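Local coordinates for protein 361aa long hypothetical D-aminopeptidase (Pyrococcus horikoshii, PDB 2DRH) that probably acts as an aminopeptidase of the S58 (DmpA) family, its precise function being unknown, at residues A[35-49]-A[329-341]. Residues are numbered along the deposited sequence; the frame is centred on the assembly and turned at random.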
ATOM      1  N   ILE A  35      30.795 -15.701 -18.168  1.00 24.95           N
ATOM      2  CA  ILE A  35      30.787 -17.152 -18.248  1.00 27.20           C
ATOM      3  C   ILE A  35      32.217 -17.660 -18.117  1.00 29.18           C
ATOM      4  O   ILE A  35      33.101 -17.249 -18.873  1.00 28.73           O
ATOM      5  CB  ILE A  35      30.192 -17.622 -19.590  1.00 28.16           C
ATOM      6  CG1 ILE A  35      28.784 -17.034 -19.757  1.00 26.58           C
ATOM      7  CG2 ILE A  35      30.166 -19.157 -19.651  1.00 27.36           C
ATOM      8  CD1 ILE A  35      28.031 -17.539 -20.982  1.00 23.84           C
ATOM      9  N   LYS A  36      32.441 -18.549 -17.156  1.00 29.45           N
ATOM     10  CA  LYS A  36      33.771 -19.099 -16.928  1.00 30.56           C
ATOM     11  C   LYS A  36      33.730 -20.326 -16.025  1.00 29.88           C
ATOM     12  O   LYS A  36      32.975 -20.372 -15.058  1.00 30.72           O
ATOM     13  CB  LYS A  36      34.674 -18.035 -16.288  1.00 33.48           C
ATOM     14  CG  LYS A  36      35.945 -18.591 -15.662  1.00 36.84           C
ATOM     15  CD  LYS A  36      36.596 -17.593 -14.713  1.00 39.03           C
ATOM     16  CE  LYS A  36      37.764 -18.232 -13.972  1.00 41.08           C
ATOM     17  NZ  LYS A  36      37.353 -19.455 -13.210  1.00 43.17           N
ATOM     18  N   GLY A  37      34.557 -21.314 -16.345  1.00 30.24           N
ATOM     19  CA  GLY A  37      34.618 -22.522 -15.543  1.00 29.29           C
ATOM     20  C   GLY A  37      33.545 -23.539 -15.870  1.00 29.86           C
ATOM     21  O   GLY A  37      32.636 -23.283 -16.661  1.00 28.16           O
ATOM     22  N   LYS A  38      33.653 -24.705 -15.248  1.00 29.25           N
ATOM     23  CA  LYS A  38      32.696 -25.774 -15.464  1.00 30.71           C
ATOM     24  C   LYS A  38      32.861 -26.828 -14.374  1.00 30.54           C
ATOM     25  O   LYS A  38      33.872 -26.851 -13.674  1.00 28.37           O
ATOM     26  CB  LYS A  38      32.936 -26.410 -16.833  1.00 32.34           C
ATOM     27  CG  LYS A  38      34.347 -26.961 -16.991  1.00 36.72           C
ATOM     28  CD  LYS A  38      34.560 -27.668 -18.326  1.00 38.43           C
ATOM     29  CE  LYS A  38      35.995 -28.183 -18.438  1.00 40.58           C
ATOM     30  NZ  LYS A  38      36.258 -28.886 -19.726  1.00 41.56           N
ATOM     31  N   GLY A  39      31.859 -27.689 -14.236  1.00 30.35           N
ATOM     32  CA  GLY A  39      31.921 -28.747 -13.249  1.00 32.53           C
ATOM     33  C   GLY A  39      31.549 -28.371 -11.831  1.00 34.13           C
ATOM     34  O   GLY A  39      30.861 -27.380 -11.581  1.00 35.42           O
ATOM     35  N   LYS A  40      32.014 -29.197 -10.903  1.00 34.66           N
ATOM     36  CA  LYS A  40      31.776 -29.038  -9.475  1.00 32.67           C
ATOM     37  C   LYS A  40      31.778 -27.581  -9.025  1.00 32.19           C
ATOM     38  O   LYS A  40      32.554 -26.766  -9.520  1.00 30.94           O
ATOM     39  CB  LYS A  40      32.853 -29.815  -8.716  1.00 34.37           C
ATOM     40  CG  LYS A  40      32.341 -30.840  -7.723  1.00 35.03           C
ATOM     41  CD  LYS A  40      32.151 -30.228  -6.353  1.00 37.60           C
ATOM     42  CE  LYS A  40      31.969 -31.303  -5.288  1.00 38.43           C
ATOM     43  NZ  LYS A  40      31.981 -30.708  -3.920  1.00 38.87           N
ATOM     44  N   LEU A  41      30.905 -27.253  -8.081  1.00 31.69           N
ATOM     45  CA  LEU A  41      30.844 -25.892  -7.570  1.00 32.45           C
ATOM     46  C   LEU A  41      31.969 -25.638  -6.575  1.00 32.59           C
ATOM     47  O   LEU A  41      32.167 -26.408  -5.640  1.00 32.00           O
ATOM     48  CB  LEU A  41      29.504 -25.630  -6.877  1.00 31.87           C
ATOM     49  CG  LEU A  41      29.427 -24.320  -6.084  1.00 31.46           C
ATOM     50  CD1 LEU A  41      29.510 -23.131  -7.037  1.00 30.02           C
ATOM     51  CD2 LEU A  41      28.131 -24.280  -5.290  1.00 31.47           C
ATOM     52  N   ILE A  42      32.719 -24.567  -6.801  1.00 33.06           N
ATOM     53  CA  ILE A  42      33.788 -24.175  -5.896  1.00 34.60           C
ATOM     54  C   ILE A  42      33.367 -22.780  -5.466  1.00 34.71           C
ATOM     55  O   ILE A  42      33.735 -21.790  -6.101  1.00 34.62           O
ATOM     56  CB  ILE A  42      35.168 -24.109  -6.602  1.00 35.38           C
ATOM     57  CG1 ILE A  42      35.570 -25.499  -7.106  1.00 35.72           C
ATOM     58  CG2 ILE A  42      36.225 -23.590  -5.625  1.00 35.00           C
ATOM     59  CD1 ILE A  42      36.902 -25.532  -7.827  1.00 35.95           C
ATOM     60  N   PRO A  43      32.563 -22.691  -4.388  1.00 35.57           N
ATOM     61  CA  PRO A  43      32.046 -21.434  -3.832  1.00 35.56           C
ATOM     62  C   PRO A  43      33.073 -20.318  -3.717  1.00 35.84           C
ATOM     63  O   PRO A  43      34.049 -20.427  -2.975  1.00 35.68           O
ATOM     64  CB  PRO A  43      31.473 -21.859  -2.476  1.00 35.55           C
ATOM     65  CG  PRO A  43      32.247 -23.107  -2.140  1.00 36.99           C
ATOM     66  CD  PRO A  43      32.296 -23.809  -3.465  1.00 35.65           C
ATOM     67  N   GLY A  44      32.838 -19.240  -4.462  1.00 35.51           N
ATOM     68  CA  GLY A  44      33.751 -18.114  -4.450  1.00 34.43           C
ATOM     69  C   GLY A  44      34.620 -18.102  -5.687  1.00 35.01           C
ATOM     70  O   GLY A  44      35.218 -17.082  -6.032  1.00 36.61           O
ATOM     71  N   LYS A  45      34.684 -19.239  -6.372  1.00 34.89           N
ATOM     72  CA  LYS A  45      35.499 -19.355  -7.576  1.00 34.61           C
ATOM     73  C   LYS A  45      34.675 -19.571  -8.854  1.00 33.88           C
ATOM     74  O   LYS A  45      34.897 -18.898  -9.866  1.00 34.15           O
ATOM     75  CB  LYS A  45      36.504 -20.495  -7.396  1.00 36.26           C
ATOM     76  CG  LYS A  45      37.317 -20.818  -8.630  1.00 40.24           C
ATOM     77  CD  LYS A  45      38.253 -21.990  -8.376  1.00 43.28           C
ATOM     78  CE  LYS A  45      38.877 -22.469  -9.671  1.00 45.50           C
ATOM     79  NZ  LYS A  45      37.819 -22.903 -10.632  1.00 48.66           N
ATOM     80  N   GLY A  46      33.730 -20.503  -8.808  1.00 31.64           N
ATOM     81  CA  GLY A  46      32.910 -20.774  -9.975  1.00 31.49           C
ATOM     82  C   GLY A  46      32.306 -22.163  -9.933  1.00 31.01           C
ATOM     83  O   GLY A  46      32.380 -22.825  -8.900  1.00 30.80           O
ATOM     84  N   PRO A  47      31.703 -22.644 -11.035  1.00 32.06           N
ATOM     85  CA  PRO A  47      31.533 -21.993 -12.343  1.00 31.91           C
ATOM     86  C   PRO A  47      30.744 -20.686 -12.267  1.00 31.64           C
ATOM     87  O   PRO A  47      29.862 -20.533 -11.424  1.00 30.26           O
ATOM     88  CB  PRO A  47      30.794 -23.052 -13.158  1.00 31.57           C
ATOM     89  CG  PRO A  47      31.271 -24.339 -12.551  1.00 31.15           C
ATOM     90  CD  PRO A  47      31.211 -24.032 -11.079  1.00 32.15           C
ATOM     91  N   VAL A  48      31.063 -19.748 -13.155  1.00 30.30           N
ATOM     92  CA  VAL A  48      30.379 -18.462 -13.171  1.00 28.89           C
ATOM     93  C   VAL A  48      29.483 -18.310 -14.392  1.00 27.70           C
ATOM     94  O   VAL A  48      29.933 -18.424 -15.533  1.00 28.18           O
ATOM     95  CB  VAL A  48      31.383 -17.289 -13.136  1.00 29.68           C
ATOM     96  CG1 VAL A  48      32.364 -17.423 -14.264  1.00 31.24           C
ATOM     97  CG2 VAL A  48      30.642 -15.961 -13.246  1.00 27.61           C
ATOM     98  N   ARG A  49      28.208 -18.046 -14.131  1.00 26.35           N
ATOM     99  CA  ARG A  49      27.206 -17.871 -15.175  1.00 24.69           C
ATOM    100  C   ARG A  49      26.272 -16.762 -14.698  1.00 24.20           C
ATOM    101  O   ARG A  49      25.151 -17.020 -14.273  1.00 22.56           O
ATOM    102  CB  ARG A  49      26.421 -19.172 -15.368  1.00 24.28           C
ATOM    103  CG  ARG A  49      27.271 -20.413 -15.677  1.00 25.46           C
ATOM    104  CD  ARG A  49      27.722 -20.478 -17.135  1.00 28.09           C
ATOM    105  NE  ARG A  49      28.330 -21.770 -17.471  1.00 28.65           N
ATOM    106  CZ  ARG A  49      29.567 -22.137 -17.134  1.00 29.01           C
ATOM    107  NH1 ARG A  49      30.351 -21.311 -16.450  1.00 29.25           N
ATOM    108  NH2 ARG A  49      30.020 -23.337 -17.476  1.00 26.24           N
ATOM    109  N   GLU A 329      15.043 -17.295 -27.262  1.00 26.32           N
ATOM    110  CA  GLU A 329      16.364 -16.720 -27.499  1.00 26.19           C
ATOM    111  C   GLU A 329      17.473 -17.351 -26.663  1.00 27.28           C
ATOM    112  O   GLU A 329      18.652 -17.176 -26.965  1.00 26.20           O
ATOM    113  CB  GLU A 329      16.329 -15.213 -27.240  1.00 27.40           C
ATOM    114  CG  GLU A 329      15.434 -14.420 -28.186  1.00 29.68           C
ATOM    115  CD  GLU A 329      16.139 -14.029 -29.469  1.00 32.55           C
ATOM    116  OE1 GLU A 329      16.613 -14.926 -30.199  1.00 33.78           O
ATOM    117  OE2 GLU A 329      16.220 -12.814 -29.746  1.00 34.27           O
ATOM    118  N   ALA A 330      17.104 -18.084 -25.616  1.00 28.09           N
ATOM    119  CA  ALA A 330      18.094 -18.725 -24.750  1.00 28.53           C
ATOM    120  C   ALA A 330      18.749 -19.959 -25.379  1.00 30.46           C
ATOM    121  O   ALA A 330      18.096 -20.756 -26.062  1.00 30.80           O
ATOM    122  CB  ALA A 330      17.457 -19.104 -23.420  1.00 28.31           C
ATOM    123  N   ARG A 331      20.048 -20.111 -25.144  1.00 31.34           N
ATOM    124  CA  ARG A 331      20.796 -21.249 -25.664  1.00 31.92           C
ATOM    125  C   ARG A 331      21.130 -22.168 -24.493  1.00 30.78           C
ATOM    126  O   ARG A 331      21.388 -21.692 -23.395  1.00 31.06           O
ATOM    127  CB  ARG A 331      22.088 -20.767 -26.329  1.00 33.27           C
ATOM    128  CG  ARG A 331      23.092 -20.172 -25.357  1.00 37.72           C
ATOM    129  CD  ARG A 331      24.306 -19.614 -26.084  1.00 41.48           C
ATOM    130  NE  ARG A 331      25.321 -19.117 -25.158  1.00 44.32           N
ATOM    131  CZ  ARG A 331      26.033 -19.884 -24.336  1.00 47.07           C
ATOM    132  NH1 ARG A 331      25.850 -21.200 -24.316  1.00 47.77           N
ATOM    133  NH2 ARG A 331      26.933 -19.337 -23.529  1.00 47.68           N
ATOM    134  N   THR A 332      21.115 -23.477 -24.723  1.00 31.20           N
ATOM    135  CA  THR A 332      21.425 -24.452 -23.671  1.00 29.75           C
ATOM    136  C   THR A 332      22.658 -24.010 -22.886  1.00 30.54           C
ATOM    137  O   THR A 332      23.536 -23.338 -23.428  1.00 29.04           O
ATOM    138  CB  THR A 332      21.691 -25.850 -24.273  1.00 28.36           C
ATOM    139  OG1 THR A 332      20.481 -26.354 -24.852  1.00 26.61           O
ATOM    140  CG2 THR A 332      22.192 -26.825 -23.201  1.00 26.81           C
ATOM    141  N   MET A 333      22.726 -24.392 -21.613  1.00 31.33           N
ATOM    142  CA  MET A 333      23.861 -24.005 -20.783  1.00 32.80           C
ATOM    143  C   MET A 333      24.087 -24.859 -19.542  1.00 33.15           C
ATOM    144  O   MET A 333      23.146 -25.205 -18.827  1.00 32.22           O
ATOM    145  CB  MET A 333      23.718 -22.552 -20.347  1.00 33.28           C
ATOM    146  CG  MET A 333      24.784 -22.113 -19.365  1.00 36.78           C
ATOM    147  SD  MET A 333      24.714 -20.359 -19.057  1.00 40.72           S
ATOM    148  CE  MET A 333      25.424 -19.755 -20.604  1.00 38.57           C
ATOM    149  N   ASP A 334      25.354 -25.176 -19.290  1.00 33.68           N
ATOM    150  CA  ASP A 334      25.735 -25.966 -18.131  1.00 34.60           C
ATOM    151  C   ASP A 334      26.276 -25.001 -17.089  1.00 34.10           C
ATOM    152  O   ASP A 334      26.698 -23.893 -17.421  1.00 35.37           O
ATOM    153  CB  ASP A 334      26.820 -26.972 -18.504  1.00 35.89           C
ATOM    154  CG  ASP A 334      28.132 -26.305 -18.846  1.00 38.56           C
ATOM    155  OD1 ASP A 334      28.170 -25.521 -19.815  1.00 41.80           O
ATOM    156  OD2 ASP A 334      29.128 -26.558 -18.141  1.00 40.23           O
ATOM    157  N   GLY A 335      26.268 -25.420 -15.830  1.00 32.84           N
ATOM    158  CA  GLY A 335      26.761 -24.549 -14.781  1.00 32.01           C
ATOM    159  C   GLY A 335      27.341 -25.307 -13.607  1.00 30.47           C
ATOM    160  O   GLY A 335      27.782 -26.445 -13.749  1.00 30.92           O
ATOM    161  N   ARG A 336      27.335 -24.670 -12.443  1.00 29.91           N
ATOM    162  CA  ARG A 336      27.874 -25.274 -11.233  1.00 28.81           C
ATOM    163  C   ARG A 336      27.316 -26.666 -11.000  1.00 27.95           C
ATOM    164  O   ARG A 336      26.147 -26.929 -11.271  1.00 27.32           O
ATOM    165  CB  ARG A 336      27.595 -24.368 -10.025  1.00 28.97           C
ATOM    166  CG  ARG A 336      26.125 -24.151  -9.684  1.00 28.50           C
ATOM    167  CD  ARG A 336      25.668 -25.114  -8.596  1.00 29.42           C
ATOM    168  NE  ARG A 336      24.455 -24.653  -7.923  1.00 28.84           N
ATOM    169  CZ  ARG A 336      23.924 -25.243  -6.855  1.00 30.34           C
ATOM    170  NH1 ARG A 336      24.501 -26.325  -6.335  1.00 29.19           N
ATOM    171  NH2 ARG A 336      22.819 -24.752  -6.303  1.00 27.92           N
ATOM    172  N   ASP A 337      28.165 -27.555 -10.498  1.00 28.60           N
ATOM    173  CA  ASP A 337      27.791 -28.944 -10.237  1.00 29.48           C
ATOM    174  C   ASP A 337      27.207 -29.628 -11.464  1.00 29.32           C
ATOM    175  O   ASP A 337      26.311 -30.466 -11.352  1.00 30.52           O
ATOM    176  CB  ASP A 337      26.797 -29.038  -9.078  1.00 28.95           C
ATOM    177  CG  ASP A 337      27.412 -28.637  -7.757  1.00 31.54           C
ATOM    178  OD1 ASP A 337      28.608 -28.940  -7.544  1.00 32.54           O
ATOM    179  OD2 ASP A 337      26.701 -28.031  -6.928  1.00 33.77           O
ATOM    180  N   ASN A 338      27.717 -29.267 -12.636  1.00 28.95           N
ATOM    181  CA  ASN A 338      27.256 -29.854 -13.884  1.00 30.21           C
ATOM    182  C   ASN A 338      25.752 -29.714 -14.112  1.00 30.30           C
ATOM    183  O   ASN A 338      25.165 -30.456 -14.906  1.00 29.43           O
ATOM    184  CB  ASN A 338      27.651 -31.331 -13.945  1.00 31.51           C
ATOM    185  CG  ASN A 338      29.151 -31.529 -13.911  1.00 33.87           C
ATOM    186  OD1 ASN A 338      29.880 -30.976 -14.739  1.00 34.28           O
ATOM    187  ND2 ASN A 338      29.625 -32.319 -12.950  1.00 32.90           N
ATOM    188  N   HIS A 339      25.125 -28.774 -13.409  1.00 29.65           N
ATOM    189  CA  HIS A 339      23.700 -28.535 -13.588  1.00 29.38           C
ATOM    190  C   HIS A 339      23.511 -28.028 -15.022  1.00 29.81           C
ATOM    191  O   HIS A 339      24.362 -27.300 -15.541  1.00 29.27           O
ATOM    192  CB  HIS A 339      23.219 -27.471 -12.598  1.00 29.91           C
ATOM    193  CG  HIS A 339      23.029 -27.981 -11.204  1.00 31.65           C
ATOM    194  ND1 HIS A 339      22.762 -27.148 -10.138  1.00 31.66           N
ATOM    195  CD2 HIS A 339      23.025 -29.241 -10.706  1.00 31.45           C
ATOM    196  CE1 HIS A 339      22.599 -27.873  -9.045  1.00 31.73           C
ATOM    197  NE2 HIS A 339      22.753 -29.145  -9.362  1.00 32.16           N
ATOM    198  N   VAL A 340      22.416 -28.411 -15.672  1.00 29.35           N
ATOM    199  CA  VAL A 340      22.178 -27.947 -17.034  1.00 28.97           C
ATOM    200  C   VAL A 340      20.713 -27.633 -17.333  1.00 27.02           C
ATOM    201  O   VAL A 340      19.807 -28.322 -16.867  1.00 22.90           O
ATOM    202  CB  VAL A 340      22.674 -28.977 -18.088  1.00 31.04           C
ATOM    203  CG1 VAL A 340      24.151 -29.284 -17.870  1.00 32.94           C
ATOM    204  CG2 VAL A 340      21.848 -30.249 -18.009  1.00 32.82           C
ATOM    205  N   ARG A 341      20.508 -26.571 -18.109  1.00 25.75           N
ATOM    206  CA  ARG A 341      19.185 -26.128 -18.532  1.00 26.08           C
ATOM    207  C   ARG A 341      19.260 -26.049 -20.048  1.00 25.66           C
ATOM    208  O   ARG A 341      20.123 -25.355 -20.594  1.00 24.44           O
ATOM    209  CB  ARG A 341      18.849 -24.733 -17.980  1.00 25.84           C
ATOM    210  CG  ARG A 341      18.660 -24.640 -16.474  1.00 26.72           C
ATOM    211  CD  ARG A 341      17.555 -25.556 -15.961  1.00 26.40           C
ATOM    212  NE  ARG A 341      17.059 -25.098 -14.666  1.00 27.91           N
ATOM    213  CZ  ARG A 341      16.358 -25.843 -13.813  1.00 26.11           C
ATOM    214  NH1 ARG A 341      16.064 -27.100 -14.107  1.00 24.17           N
ATOM    215  NH2 ARG A 341      15.947 -25.325 -12.664  1.00 26.53           N
TER
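R49 reaches from the start of strand 48-56 onto the side chain of M333 and the backbone of D334 and G335, with G335 CA over one face of its guanidinium. From CB the chain turns so that R49 CG, lying beside the backbone N (chi1 -56°), passes 3.9 Å from D334 O, and a bend at chi2 brings R49 CD to 3.6 Å from M333 SD. R49 NE then donates to D334 O at 2.7 Å, in the carbonyl plane of D334 although that oxygen is tilted out of the guanidinium plane. R49 NH2 makes a long, weak salt bridge to D334 OD2 (3.4 Å), the guanidinium and carboxylate planes standing 72° apart. NH1 and NH2 together grip G37 O end-on, and NH1 also donates to V48 O, which already takes K36 N. With an alanine here, D334 would probably lose its charged mate, and the carbonyl oxygens of G37 and D334 the donors that tie the two segments together. The contact joins the long loop of the hairpin formed by antiparallel strands 28-36 and 48-56, which carries a classic beta bulge at K45 and G46 facing I42, to the short hairpin 333-341. Where they meet at the latter's turn, L41 N donates to D337 OD1 (2.9 Å), arriving from above the carboxylate plane, while D337 OD2 is held by R336 NH1, in the guanidinium plane. D337 N bonds weakly back to G39 O. P47, behind a cis peptide bond, lays CD 3.6 Å from R336 CA, and L41 CD1 rests on R336 CB. R336 NH2 continues to V124 O of the second subunit, whose V124 also packs against L41.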